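Local coordinates for protein arsenical resistance operon trans-acting repressor (Bacteroides vulgatus, PDB 3KTB) that probably binds DNA as the repressor of an operon for arsenic resistance, and belongs to the ArsD family of the thioredoxin clan, at residues V34-L39 and I44-H49; I9-M14 and Q89-T94; H49-R52 and V57-S60; K40-I45 and T101-D106. All blocks are in the same frame, centred on the assembly; numbering follows the deposited sequence.

How the contacts relate
Contact 2 is the most deeply placed, its centre about 4 Å from the centre of the chain, with three of its five touching residues buried; contacts 1, 3 and 4 are partly buried, with contact 4 farthest out. Contacts 1 and 4 both use helix 27-41 and share Ile44, their centres about 8 Å apart, whereas contacts 1 and 3 share His49 on strand 47-50. Chemistry follows position. Contact 1 combines aliphatic packing with a bridging water, contact 2 centres on a buried tyrosine-carboxylate bond, contact 3 lays aliphatic groups over ring faces, and contact 4 is a small, mostly apolar patch beside a helix end. Contacts 3 and 4 occupy opposite sides of the chain's centre.

Contact 1 of 4, residues V34-L39 and I44-H49; sequences VVIESL and IIVTRH
Val46 packs its forked side chain against two bumps on helix 27-41, Ile36 and Leu39, which project one turn apart. The valine's CG1 is anti to its backbone N (chi1 -179°), a torsion that places CG1 on the Ile36 side and CG2 on the Leu39 side. CG2 meets Leu39 CD1 at 3.7 Å, while CB approaches Ile36 CG1 at 4.0 Å, with CG1 beside it. The Ile36 and Val46 side chains run at about a right angle to each other, so the isoleucine's CG1 lies across the valine rather than along it. Farther out, Ile36 CD1 fills the bend of Arg48, coming to 3.9 Å from Arg48 CG and almost as close to CD. The arginine thus offers its aliphatic part to the helix, while its NE forms a salt bridge with Asp11.

At the other end the chain turns back sharply, and Ile44 N donates to Leu39 O over 2.9 Å, from above the carbonyl plane. Beside that bond the CB atoms of Leu39 and Ile44 lie 4.0 Å apart, the side chains inclined to each other. A water spans the gap between these ends: it donates to Ile36 O and Ile44 O, each at 2.8 Å, and accepts from Val46 N, thereby serving three backbone groups.

The contact joins the helix to the second strand of the beta-alpha-beta unit made by strand 7-11, helix 27-41 and strand 47-50. Val46 also rests on Ile7 and Ile9 of the neighbouring strand, while Leu39 reaches Met97 and Thr101 of helix 94-101.

Contact 2 of 4, residues I9-M14 and Q89-T94; sequences IFDPAM and QTYPTT
The Tyr91 ring is met at its edge by strand 7-11: Ile9 CG2 and Asp11 OD1 both lie near the ring plane, and neither sits over a face. Ile9 CG2 is 4.0 Å from Tyr91 CE1, the two side chains crossing at about a right angle. The carboxylate of Asp11 is turned 54° from the ring, so the two flat groups are inclined and do not stack.

Tyr91 OH donates to Asp11 OD1 over 2.6 Å, a short bond that uses the anti side of the carboxylate and lies 26° out of its plane. The same oxygen stays near the ring plane, 3.2 Å from Tyr91 CE1. Asp11 OD2 is taken by Arg48, so the acid is held at both oxygens, and the nearby guanidinium would be expected to stabilise its negative charge. Two apolar groups pack near the hydroxyl: Pro12 CD at 3.7 Å from Tyr91 OH, and the selenium SE of Met14, modelled as selenomethionine, at 4.0 Å from it. Met14 reaches back through a bend at chi3 (-59°).

The contact ties the end of the first strand to the loop before the last helix of a thioredoxin-like fold. Just beyond Met14 come Cys15, which forms an interchain disulfide, and the Cys16-Cys21 disulfide, consistent with the arsenite-binding cysteines known from ArsD relatives; here they are seen as disulfides.

Contact 3 of 4, residues H49-R52 and V57-S60; sequences HNLR and VYVS
Leu51 lies over one face of the Tyr58 ring, and Val57 over one face of the His49 ring, so each segment lends an aliphatic cover to an aromatic of the other. Leu51 CD1 stands 4.0 Å from the centroid of the Tyr58 ring, 17° off its normal, in a CH-pi contact shifted toward the rim. Its CB touches the far end of the same ring, 3.8 Å from Tyr58 CZ. With CG anti to the backbone N (chi1 177°), the leucine side chain runs back across the tyrosine from hydroxyl end to CG end. The second pair crosses at about a right angle: Val57 CG2 is 4.2 Å from the centroid of the His49 ring, nearly above it, while Val57 CG1 reaches His49 CG at 3.9 Å.

These pairs lie where strand 47-50 of the thioredoxin-like sheet gives way to a loop and the short helix 57-60. The turn that follows His49 is an Asx turn, in which Asn50 OD1 accepts from Arg52 N over 3.1 Å, the donor lying well above the amide's carbonyl plane, while Asn50 ND2 donates to Met14 O.

Tyr58 points its hydroxyl into the strand ends, where OH bonds to Asp11 O and more weakly to His49 O, 2.9 Å away. Leu51 N is also close to OH, but the angle is too poor for a bond. Phe10 meets the Tyr58 ring edge-to-face. The His49 ring is fixed at both nitrogens, NE2 by Glu8 and ND1 by Glu54, which holds its rotation while Val57 covers it.

Contact 4 of 4, residues K40-I45 and T101-D106; sequences KKQGII and TGVNLD
Gln42 and Ile44, the two residues that reach Val103, flank the glycine of a turn whose shortest polar bond runs from Gly43 N to Lys40 O, 2.8 Å. No hydrogen bond crosses to segment 101-106; the contact itself is made mainly by side chains packing on the two methyls of the valine. Gln42 faces Val103 head-on, its chain extended beyond CG, and sets OE1 3.3 Å from Val103 CG1. The amide carbon CD of Gln42 follows at 4.1 Å from the same methyl. Ile44 takes the other branch: its CD1 lies 3.7 Å from Val103 CG2, the two side chains running antiparallel alongside one another. Val103 has CG1 anti to its backbone N (chi1 172°), which directs that methyl to the amide and CG2 to the isoleucine. A looser approach, 4.2 Å between Ile44 CG2 and Thr101 OG1, extends the patch back to the last residue of helix 94-101.

Gly102, with phi 79°, is the first residue to leave that helix, and Val103 O is held by Ser98 OG. Leu39 lies against both Thr101 and Val103, and Thr90 of the third subunit packs on Ile44, so the patch borders a subunit interface.

Two helix endings therefore meet here. The one on helix 27-41 is a Schellman motif, with Gly43 as its positive-phi C-prime residue and its N bonded to Lys40 O; the other is the glycine-terminated end of helix 94-101.

Contact 1 of 4, residues V34-L39 and I44-H49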
loop_
_atom_site.group_PDB
_atom_site.type_symbol
_atom_site.label_atom_id
_atom_site.label_comp_id
_atom_site.label_asym_id
_atom_site.label_seq_id
_atom_site.Cartn_x
_atom_site.Cartn_y
_atom_site.Cartn_z
ATOM N N VAL A 34 -21.868 -25.841 -20.877
ATOM C CA VAL A 34 -22.855 -26.739 -20.283
ATOM C C VAL A 34 -22.243 -27.463 -19.084
ATOM O O VAL A 34 -22.884 -27.609 -18.038
ATOM C CB VAL A 34 -23.335 -27.801 -21.292
ATOM C CG1 VAL A 34 -24.006 -28.980 -20.546
ATOM C CG2 VAL A 34 -24.283 -27.173 -22.286
ATOM N N VAL A 35 -20.998 -27.916 -19.245
ATOM C CA VAL A 35 -20.289 -28.572 -18.158
ATOM C C VAL A 35 -20.185 -27.619 -16.960
ATOM O O VAL A 35 -20.522 -27.984 -15.841
ATOM C CB VAL A 35 -18.901 -29.043 -18.608
ATOM C CG1 VAL A 35 -17.975 -29.241 -17.403
ATOM C CG2 VAL A 35 -19.011 -30.345 -19.458
ATOM N N ILE A 36 -19.758 -26.388 -17.214
ATOM C CA ILE A 36 -19.560 -25.412 -16.142
ATOM C C ILE A 36 -20.839 -25.142 -15.358
ATOM O O ILE A 36 -20.828 -25.030 -14.132
ATOM C CB ILE A 36 -18.947 -24.099 -16.667
ATOM C CG1 ILE A 36 -17.470 -24.340 -16.995
ATOM C CG2 ILE A 36 -19.040 -22.991 -15.600
ATOM C CD1 ILE A 36 -16.792 -23.188 -17.696
ATOM N N GLU A 37 -21.951 -25.089 -16.071
ATOM C CA GLU A 37 -23.234 -24.847 -15.445
ATOM C C GLU A 37 -23.680 -26.083 -14.638
ATOM O O GLU A 37 -24.238 -25.956 -13.539
ATOM C CB GLU A 37 -24.250 -24.448 -16.523
ATOM C CG GLU A 37 -25.676 -24.421 -16.092
ATOM C CD GLU A 37 -25.950 -23.397 -14.996
ATOM O OE1 GLU A 37 -25.148 -22.444 -14.857
ATOM O OE2 GLU A 37 -26.975 -23.558 -14.280
ATOM N N SER A 38 -23.427 -27.281 -15.154
ATOM C CA SER A 38 -23.793 -28.481 -14.380
ATOM C C SER A 38 -23.014 -28.521 -13.067
ATOM O O SER A 38 -23.553 -28.923 -12.031
ATOM C CB SER A 38 -23.515 -29.785 -15.140
ATOM O OG SER A 38 -24.270 -29.861 -16.324
ATOM N N LEU A 39 -21.738 -28.141 -13.123
ATOM C CA LEU A 39 -20.935 -28.096 -11.903
ATOM C C LEU A 39 -21.470 -27.045 -10.929
ATOM O O LEU A 39 -21.573 -27.317 -9.730
ATOM C CB LEU A 39 -19.457 -27.856 -12.207
ATOM C CG LEU A 39 -18.888 -29.022 -13.013
ATOM C CD1 LEU A 39 -17.578 -28.661 -13.694
ATOM C CD2 LEU A 39 -18.744 -30.234 -12.105
ATOM N N ILE A 44 -20.058 -26.527 -7.344
ATOM C CA ILE A 44 -18.675 -26.494 -7.781
ATOM C C ILE A 44 -18.446 -25.378 -8.798
ATOM O O ILE A 44 -19.040 -25.376 -9.872
ATOM C CB ILE A 44 -18.267 -27.818 -8.407
ATOM C CG1 ILE A 44 -18.333 -28.921 -7.366
ATOM C CG2 ILE A 44 -16.857 -27.694 -9.007
ATOM C CD1 ILE A 44 -18.430 -30.276 -7.959
ATOM N N ILE A 45 -17.549 -24.456 -8.463
ATOM C CA ILE A 45 -17.317 -23.259 -9.260
ATOM C C ILE A 45 -16.067 -23.362 -10.118
ATOM O O ILE A 45 -14.952 -23.464 -9.607
ATOM C CB ILE A 45 -17.187 -22.020 -8.351
ATOM C CG1 ILE A 45 -18.216 -22.086 -7.218
ATOM C CG2 ILE A 45 -17.359 -20.741 -9.169
ATOM C CD1 ILE A 45 -19.653 -22.050 -7.717
ATOM N N VAL A 46 -16.254 -23.351 -11.432
ATOM C CA VAL A 46 -15.132 -23.243 -12.355
ATOM C C VAL A 46 -15.025 -21.774 -12.764
ATOM O O VAL A 46 -15.873 -21.261 -13.495
ATOM C CB VAL A 46 -15.351 -24.120 -13.604
ATOM C CG1 VAL A 46 -14.167 -24.002 -14.538
ATOM C CG2 VAL A 46 -15.548 -25.558 -13.191
ATOM N N THR A 47 -14.003 -21.089 -12.265
ATOM C CA THR A 47 -13.831 -19.663 -12.527
ATOM C C THR A 47 -13.333 -19.504 -13.964
ATOM O O THR A 47 -12.432 -20.240 -14.391
ATOM C CB THR A 47 -12.837 -19.028 -11.501
ATOM O OG1 THR A 47 -13.405 -19.084 -10.182
ATOM C CG2 THR A 47 -12.539 -17.580 -11.850
ATOM N N ARG A 48 -13.949 -18.591 -14.719
ATOM C CA ARG A 48 -13.513 -18.304 -16.092
ATOM C C ARG A 48 -13.032 -16.889 -16.181
ATOM O O ARG A 48 -13.606 -15.992 -15.546
ATOM C CB ARG A 48 -14.682 -18.326 -17.050
ATOM C CG ARG A 48 -15.082 -19.634 -17.575
ATOM C CD ARG A 48 -16.182 -19.383 -18.584
ATOM N NE ARG A 48 -15.636 -19.619 -19.901
ATOM C CZ ARG A 48 -16.284 -20.237 -20.871
ATOM N NH1 ARG A 48 -17.525 -20.659 -20.650
ATOM N NH2 ARG A 48 -15.681 -20.433 -22.050
ATOM N N HIS A 49 -12.041 -16.663 -17.033
ATOM C CA HIS A 49 -11.679 -15.302 -17.393
ATOM C C HIS A 49 -11.705 -15.096 -18.904
ATOM O O HIS A 49 -11.396 -16.009 -19.683
ATOM C CB HIS A 49 -10.306 -14.928 -16.834
ATOM C CG HIS A 49 -10.162 -15.218 -15.377
ATOM N ND1 HIS A 49 -10.926 -14.586 -14.416
ATOM C CD2 HIS A 49 -9.364 -16.091 -14.716
ATOM C CE1 HIS A 49 -10.599 -15.051 -13.222
ATOM N NE2 HIS A 49 -9.655 -15.965 -13.377
HETATM O O HOH W 1 -19.119 -23.900 -12.200
#

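Contact 2 of 4, residues I9-M14 and Q89-T94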
loop_
_atom_site.group_PDB
_atom_site.type_symbol
_atom_site.label_atom_id
_atom_site.label_comp_id
_atom_site.label_asym_id
_atom_site.label_seq_id
_atom_site.Cartn_x
_atom_site.Cartn_y
_atom_site.Cartn_z
ATOM N N ILE A 9 -10.243 -21.381 -15.815
ATOM C CA ILE A 9 -10.086 -21.376 -17.260
ATOM C C ILE A 9 -9.873 -19.947 -17.772
ATOM O O ILE A 9 -10.664 -19.041 -17.473
ATOM C CB ILE A 9 -11.330 -21.982 -17.952
ATOM C CG1 ILE A 9 -11.406 -23.488 -17.694
ATOM C CG2 ILE A 9 -11.303 -21.694 -19.445
ATOM C CD1 ILE A 9 -12.719 -24.114 -18.116
ATOM N N PHE A 10 -8.808 -19.756 -18.543
ATOM C CA PHE A 10 -8.504 -18.452 -19.139
ATOM C C PHE A 10 -8.880 -18.462 -20.607
ATOM O O PHE A 10 -8.185 -19.054 -21.429
ATOM C CB PHE A 10 -7.026 -18.115 -18.923
ATOM C CG PHE A 10 -6.683 -17.926 -17.478
ATOM C CD1 PHE A 10 -6.410 -16.661 -16.971
ATOM C CD2 PHE A 10 -6.709 -19.009 -16.605
ATOM C CE1 PHE A 10 -6.138 -16.477 -15.627
ATOM C CE2 PHE A 10 -6.433 -18.837 -15.263
ATOM C CZ PHE A 10 -6.145 -17.566 -14.772
ATOM N N ASP A 11 -10.014 -17.854 -20.935
ATOM C CA ASP A 11 -10.450 -17.835 -22.323
ATOM C C ASP A 11 -9.578 -16.899 -23.160
ATOM O O ASP A 11 -8.860 -16.059 -22.611
ATOM C CB ASP A 11 -11.901 -17.389 -22.412
ATOM C CG ASP A 11 -12.860 -18.367 -21.725
ATOM O OD1 ASP A 11 -12.906 -19.548 -22.118
ATOM O OD2 ASP A 11 -13.561 -17.939 -20.786
ATOM N N PRO A 12 -9.625 -17.060 -24.494
ATOM C CA PRO A 12 -9.163 -15.988 -25.378
ATOM C C PRO A 12 -10.010 -14.739 -25.157
ATOM O O PRO A 12 -10.966 -14.769 -24.363
ATOM C CB PRO A 12 -9.435 -16.546 -26.777
ATOM C CG PRO A 12 -9.398 -18.021 -26.609
ATOM C CD PRO A 12 -9.922 -18.301 -25.232
ATOM N N ALA A 13 -9.663 -13.654 -25.850
ATOM C CA ALA A 13 -10.521 -12.481 -25.885
ATOM C C ALA A 13 -11.759 -12.836 -26.707
ATOM O O ALA A 13 -11.658 -13.255 -27.868
ATOM C CB ALA A 13 -9.772 -11.253 -26.490
HETATM N N MSE A 14 -12.925 -12.696 -26.095
HETATM C CA MSE A 14 -14.169 -13.017 -26.765
HETATM C C MSE A 14 -15.151 -11.879 -26.520
HETATM O O MSE A 14 -14.998 -11.117 -25.564
HETATM C CB MSE A 14 -14.735 -14.340 -26.234
HETATM C CG MSE A 14 -13.743 -15.515 -26.321
HETATM SE SE MSE A 14 -14.541 -17.193 -25.666
HETATM C CE MSE A 14 -15.005 -16.654 -23.831
ATOM N N GLN A 89 -4.595 -24.385 -25.854
ATOM C CA GLN A 89 -5.138 -24.308 -27.215
ATOM C C GLN A 89 -6.606 -24.740 -27.318
ATOM O O GLN A 89 -7.363 -24.179 -28.110
ATOM C CB GLN A 89 -4.252 -25.054 -28.235
ATOM C CG GLN A 89 -4.430 -26.577 -28.273
ATOM C CD GLN A 89 -3.393 -27.281 -29.144
ATOM O OE1 GLN A 89 -3.481 -28.491 -29.372
ATOM N NE2 GLN A 89 -2.406 -26.528 -29.632
ATOM N N THR A 90 -6.990 -25.726 -26.503
ATOM C CA THR A 90 -8.320 -26.333 -26.545
ATOM C C THR A 90 -8.941 -26.405 -25.147
ATOM O O THR A 90 -8.228 -26.379 -24.132
ATOM C CB THR A 90 -8.262 -27.772 -27.110
ATOM O OG1 THR A 90 -7.455 -28.585 -26.251
ATOM C CG2 THR A 90 -7.670 -27.793 -28.521
ATOM N N TYR A 91 -10.267 -26.512 -25.091
ATOM C CA TYR A 91 -10.947 -26.653 -23.801
ATOM C C TYR A 91 -10.855 -28.082 -23.320
ATOM O O TYR A 91 -10.956 -29.002 -24.127
ATOM C CB TYR A 91 -12.418 -26.223 -23.894
ATOM C CG TYR A 91 -12.535 -24.736 -24.087
ATOM C CD1 TYR A 91 -12.361 -23.878 -23.010
ATOM C CD2 TYR A 91 -12.772 -24.185 -25.341
ATOM C CE1 TYR A 91 -12.443 -22.514 -23.160
ATOM C CE2 TYR A 91 -12.840 -22.810 -25.504
ATOM C CZ TYR A 91 -12.674 -21.983 -24.399
ATOM O OH TYR A 91 -12.735 -20.618 -24.502
ATOM N N PRO A 92 -10.678 -28.269 -22.000
ATOM C CA PRO A 92 -10.621 -29.599 -21.399
ATOM C C PRO A 92 -11.786 -30.455 -21.856
ATOM O O PRO A 92 -12.910 -29.982 -21.940
ATOM C CB PRO A 92 -10.765 -29.310 -19.900
ATOM C CG PRO A 92 -10.206 -27.959 -19.737
ATOM C CD PRO A 92 -10.630 -27.210 -20.975
ATOM N N THR A 93 -11.511 -31.718 -22.142
ATOM C CA THR A 93 -12.565 -32.664 -22.446
ATOM C C THR A 93 -13.471 -32.880 -21.246
ATOM O O THR A 93 -13.083 -32.657 -20.089
ATOM C CB THR A 93 -11.976 -34.038 -22.818
ATOM O OG1 THR A 93 -11.291 -34.587 -21.682
ATOM C CG2 THR A 93 -11.013 -33.894 -23.979
ATOM N N THR A 94 -14.681 -33.350 -21.529
ATOM C CA THR A 94 -15.611 -33.695 -20.477
ATOM C C THR A 94 -15.060 -34.818 -19.584
ATOM O O THR A 94 -15.287 -34.820 -18.366
ATOM C CB THR A 94 -17.017 -34.009 -21.042
ATOM O OG1 THR A 94 -17.448 -32.909 -21.861
ATOM C CG2 THR A 94 -18.042 -34.199 -19.897
#

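Contact 3 of 4, residues H49-R52 and V57-S60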
loop_
_atom_site.group_PDB
_atom_site.type_symbol
_atom_site.label_atom_id
_atom_site.label_comp_id
_atom_site.label_asym_id
_atom_site.label_seq_id
_atom_site.Cartn_x
_atom_site.Cartn_y
_atom_site.Cartn_z
ATOM N N HIS A 49 -12.041 -16.663 -17.033
ATOM C CA HIS A 49 -11.679 -15.302 -17.393
ATOM C C HIS A 49 -11.705 -15.096 -18.904
ATOM O O HIS A 49 -11.396 -16.009 -19.683
ATOM C CB HIS A 49 -10.306 -14.928 -16.834
ATOM C CG HIS A 49 -10.162 -15.218 -15.377
ATOM N ND1 HIS A 49 -10.926 -14.586 -14.416
ATOM C CD2 HIS A 49 -9.364 -16.091 -14.716
ATOM C CE1 HIS A 49 -10.599 -15.051 -13.222
ATOM N NE2 HIS A 49 -9.655 -15.965 -13.377
ATOM N N ASN A 50 -12.070 -13.883 -19.300
ATOM C CA ASN A 50 -12.029 -13.471 -20.697
ATOM C C ASN A 50 -10.961 -12.370 -20.880
ATOM O O ASN A 50 -11.027 -11.317 -20.235
ATOM C CB ASN A 50 -13.426 -12.981 -21.100
ATOM C CG ASN A 50 -13.474 -12.401 -22.497
ATOM O OD1 ASN A 50 -12.503 -12.465 -23.258
ATOM N ND2 ASN A 50 -14.620 -11.827 -22.847
ATOM N N LEU A 51 -9.973 -12.607 -21.741
ATOM C CA LEU A 51 -8.892 -11.638 -21.940
ATOM C C LEU A 51 -9.406 -10.217 -22.250
ATOM O O LEU A 51 -8.901 -9.222 -21.748
ATOM C CB LEU A 51 -7.961 -12.110 -23.056
ATOM C CG LEU A 51 -6.820 -11.158 -23.422
ATOM C CD1 LEU A 51 -6.137 -10.619 -22.162
ATOM C CD2 LEU A 51 -5.795 -11.849 -24.339
ATOM N N ARG A 52 -10.418 -10.129 -23.085
ATOM C CA ARG A 52 -11.001 -8.841 -23.405
ATOM C C ARG A 52 -11.549 -8.090 -22.185
ATOM O O ARG A 52 -11.510 -6.864 -22.129
ATOM C CB ARG A 52 -12.112 -9.029 -24.426
ATOM C CG ARG A 52 -13.080 -7.884 -24.459
ATOM C CD ARG A 52 -13.911 -7.947 -25.700
ATOM N NE ARG A 52 -14.891 -6.880 -25.687
ATOM C CZ ARG A 52 -16.055 -6.951 -25.056
ATOM N NH1 ARG A 52 -16.390 -8.048 -24.387
ATOM N NH2 ARG A 52 -16.883 -5.916 -25.102
ATOM N N VAL A 57 -5.687 -9.913 -15.128
ATOM C CA VAL A 57 -5.525 -11.228 -14.524
ATOM C C VAL A 57 -4.542 -12.096 -15.322
ATOM O O VAL A 57 -3.896 -12.973 -14.756
ATOM C CB VAL A 57 -6.882 -11.951 -14.339
ATOM C CG1 VAL A 57 -7.394 -12.482 -15.664
ATOM C CG2 VAL A 57 -6.744 -13.078 -13.325
ATOM N N TYR A 58 -4.426 -11.839 -16.626
ATOM C CA TYR A 58 -3.505 -12.583 -17.488
ATOM C C TYR A 58 -2.068 -12.148 -17.226
ATOM O O TYR A 58 -1.107 -12.810 -17.645
ATOM C CB TYR A 58 -3.867 -12.396 -18.971
ATOM C CG TYR A 58 -5.170 -13.081 -19.361
ATOM C CD1 TYR A 58 -5.175 -14.203 -20.191
ATOM C CD2 TYR A 58 -6.383 -12.621 -18.875
ATOM C CE1 TYR A 58 -6.352 -14.837 -20.537
ATOM C CE2 TYR A 58 -7.582 -13.250 -19.213
ATOM C CZ TYR A 58 -7.559 -14.356 -20.044
ATOM O OH TYR A 58 -8.745 -14.969 -20.374
ATOM N N VAL A 59 -1.929 -11.028 -16.522
ATOM C CA VAL A 59 -0.620 -10.568 -16.060
ATOM C C VAL A 59 -0.356 -11.033 -14.626
ATOM O O VAL A 59 0.600 -11.762 -14.371
ATOM C CB VAL A 59 -0.501 -9.027 -16.127
ATOM C CG1 VAL A 59 0.824 -8.580 -15.542
ATOM C CG2 VAL A 59 -0.652 -8.538 -17.559
ATOM N N SER A 60 -1.227 -10.615 -13.705
ATOM C CA SER A 60 -1.076 -10.884 -12.273
ATOM C C SER A 60 -0.856 -12.358 -11.961
ATOM O O SER A 60 -0.138 -12.705 -11.016
ATOM C CB SER A 60 -2.285 -10.360 -11.490
ATOM O OG SER A 60 -3.483 -11.022 -11.869
#

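Contact 4 of 4, residues K40-I45 and T101-D106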
loop_
_atom_site.group_PDB
_atom_site.type_symbol
_atom_site.label_atom_id
_atom_site.label_comp_id
_atom_site.label_asym_id
_atom_site.label_seq_id
_atom_site.Cartn_x
_atom_site.Cartn_y
_atom_site.Cartn_z
ATOM N N LYS A 40 -21.829 -25.874 -11.456
ATOM C CA LYS A 40 -22.324 -24.760 -10.646
ATOM C C LYS A 40 -23.523 -25.235 -9.836
ATOM O O LYS A 40 -23.606 -25.029 -8.605
ATOM C CB LYS A 40 -22.696 -23.567 -11.532
ATOM C CG LYS A 40 -23.199 -22.305 -10.787
ATOM C CD LYS A 40 -23.465 -21.160 -11.782
ATOM C CE LYS A 40 -24.117 -19.903 -11.165
ATOM N NZ LYS A 40 -25.545 -20.090 -10.690
ATOM N N LYS A 41 -24.427 -25.924 -10.521
ATOM C CA LYS A 41 -25.626 -26.454 -9.879
ATOM C C LYS A 41 -25.290 -27.352 -8.695
ATOM O O LYS A 41 -26.125 -27.536 -7.811
ATOM C CB LYS A 41 -26.464 -27.246 -10.887
ATOM C CG LYS A 41 -27.287 -26.364 -11.805
ATOM C CD LYS A 41 -28.309 -27.191 -12.589
ATOM C CE LYS A 41 -29.197 -26.286 -13.463
ATOM N NZ LYS A 41 -28.440 -25.619 -14.590
ATOM N N GLN A 42 -24.089 -27.938 -8.691
ATOM C CA GLN A 42 -23.686 -28.840 -7.606
ATOM C C GLN A 42 -22.724 -28.147 -6.652
ATOM O O GLN A 42 -22.023 -28.776 -5.872
ATOM C CB GLN A 42 -23.074 -30.119 -8.177
ATOM C CG GLN A 42 -24.096 -30.930 -8.935
ATOM C CD GLN A 42 -23.542 -32.236 -9.443
ATOM O OE1 GLN A 42 -23.259 -32.369 -10.631
ATOM N NE2 GLN A 42 -23.377 -33.213 -8.549
ATOM N N GLY A 43 -22.673 -26.832 -6.738
ATOM C CA GLY A 43 -21.872 -26.080 -5.802
ATOM C C GLY A 43 -20.399 -26.079 -6.135
ATOM O O GLY A 43 -19.576 -25.660 -5.309
ATOM N N ILE A 44 -20.058 -26.527 -7.344
ATOM C CA ILE A 44 -18.675 -26.494 -7.781
ATOM C C ILE A 44 -18.446 -25.378 -8.798
ATOM O O ILE A 44 -19.040 -25.376 -9.872
ATOM C CB ILE A 44 -18.267 -27.818 -8.407
ATOM C CG1 ILE A 44 -18.333 -28.921 -7.366
ATOM C CG2 ILE A 44 -16.857 -27.694 -9.007
ATOM C CD1 ILE A 44 -18.430 -30.276 -7.959
ATOM N N ILE A 45 -17.549 -24.456 -8.463
ATOM C CA ILE A 45 -17.317 -23.259 -9.260
ATOM C C ILE A 45 -16.067 -23.362 -10.118
ATOM O O ILE A 45 -14.952 -23.464 -9.607
ATOM C CB ILE A 45 -17.187 -22.020 -8.351
ATOM C CG1 ILE A 45 -18.216 -22.086 -7.218
ATOM C CG2 ILE A 45 -17.359 -20.741 -9.169
ATOM C CD1 ILE A 45 -19.653 -22.050 -7.717
ATOM N N THR A 101 -13.086 -33.496 -11.028
ATOM C CA THR A 101 -14.207 -32.933 -10.316
ATOM C C THR A 101 -14.942 -34.030 -9.520
ATOM O O THR A 101 -15.615 -33.769 -8.527
ATOM C CB THR A 101 -15.093 -32.256 -11.377
ATOM O OG1 THR A 101 -15.177 -30.843 -11.137
ATOM C CG2 THR A 101 -16.420 -32.882 -11.464
ATOM N N GLY A 102 -14.782 -35.273 -9.945
ATOM C CA GLY A 102 -15.452 -36.373 -9.279
ATOM C C GLY A 102 -16.908 -36.471 -9.690
ATOM O O GLY A 102 -17.612 -37.384 -9.272
ATOM N N VAL A 103 -17.367 -35.531 -10.514
ATOM C CA VAL A 103 -18.758 -35.534 -10.967
ATOM C C VAL A 103 -18.936 -36.312 -12.273
ATOM O O VAL A 103 -18.156 -36.136 -13.212
ATOM C CB VAL A 103 -19.305 -34.093 -11.126
ATOM C CG1 VAL A 103 -20.683 -34.109 -11.796
ATOM C CG2 VAL A 103 -19.355 -33.398 -9.762
ATOM N N ASN A 104 -19.953 -37.174 -12.324
ATOM C CA ASN A 104 -20.265 -37.928 -13.540
ATOM C C ASN A 104 -21.058 -37.076 -14.519
ATOM O O ASN A 104 -22.285 -37.015 -14.454
ATOM C CB ASN A 104 -21.030 -39.220 -13.222
ATOM C CG ASN A 104 -21.417 -40.006 -14.479
ATOM O OD1 ASN A 104 -20.776 -39.890 -15.525
ATOM N ND2 ASN A 104 -22.469 -40.810 -14.373
ATOM N N LEU A 105 -20.343 -36.424 -15.429
ATOM C CA LEU A 105 -20.958 -35.472 -16.343
ATOM C C LEU A 105 -21.636 -36.151 -17.547
ATOM O O LEU A 105 -21.262 -37.258 -17.950
ATOM C CB LEU A 105 -19.939 -34.409 -16.764
ATOM C CG LEU A 105 -19.471 -33.546 -15.575
ATOM C CD1 LEU A 105 -18.060 -33.017 -15.774
ATOM C CD2 LEU A 105 -20.452 -32.389 -15.231
ATOM N N ASP A 106 -22.656 -35.472 -18.074
ATOM C CA ASP A 106 -23.522 -35.967 -19.146
ATOM C C ASP A 106 -24.624 -36.887 -18.641
ATOM O O ASP A 106 -25.799 -36.534 -18.709
ATOM C CB ASP A 106 -22.716 -36.643 -20.247
ATOM C CG ASP A 106 -21.831 -35.672 -20.978
ATOM O OD1 ASP A 106 -21.192 -36.082 -21.969
ATOM O OD2 ASP A 106 -21.781 -34.496 -20.558
#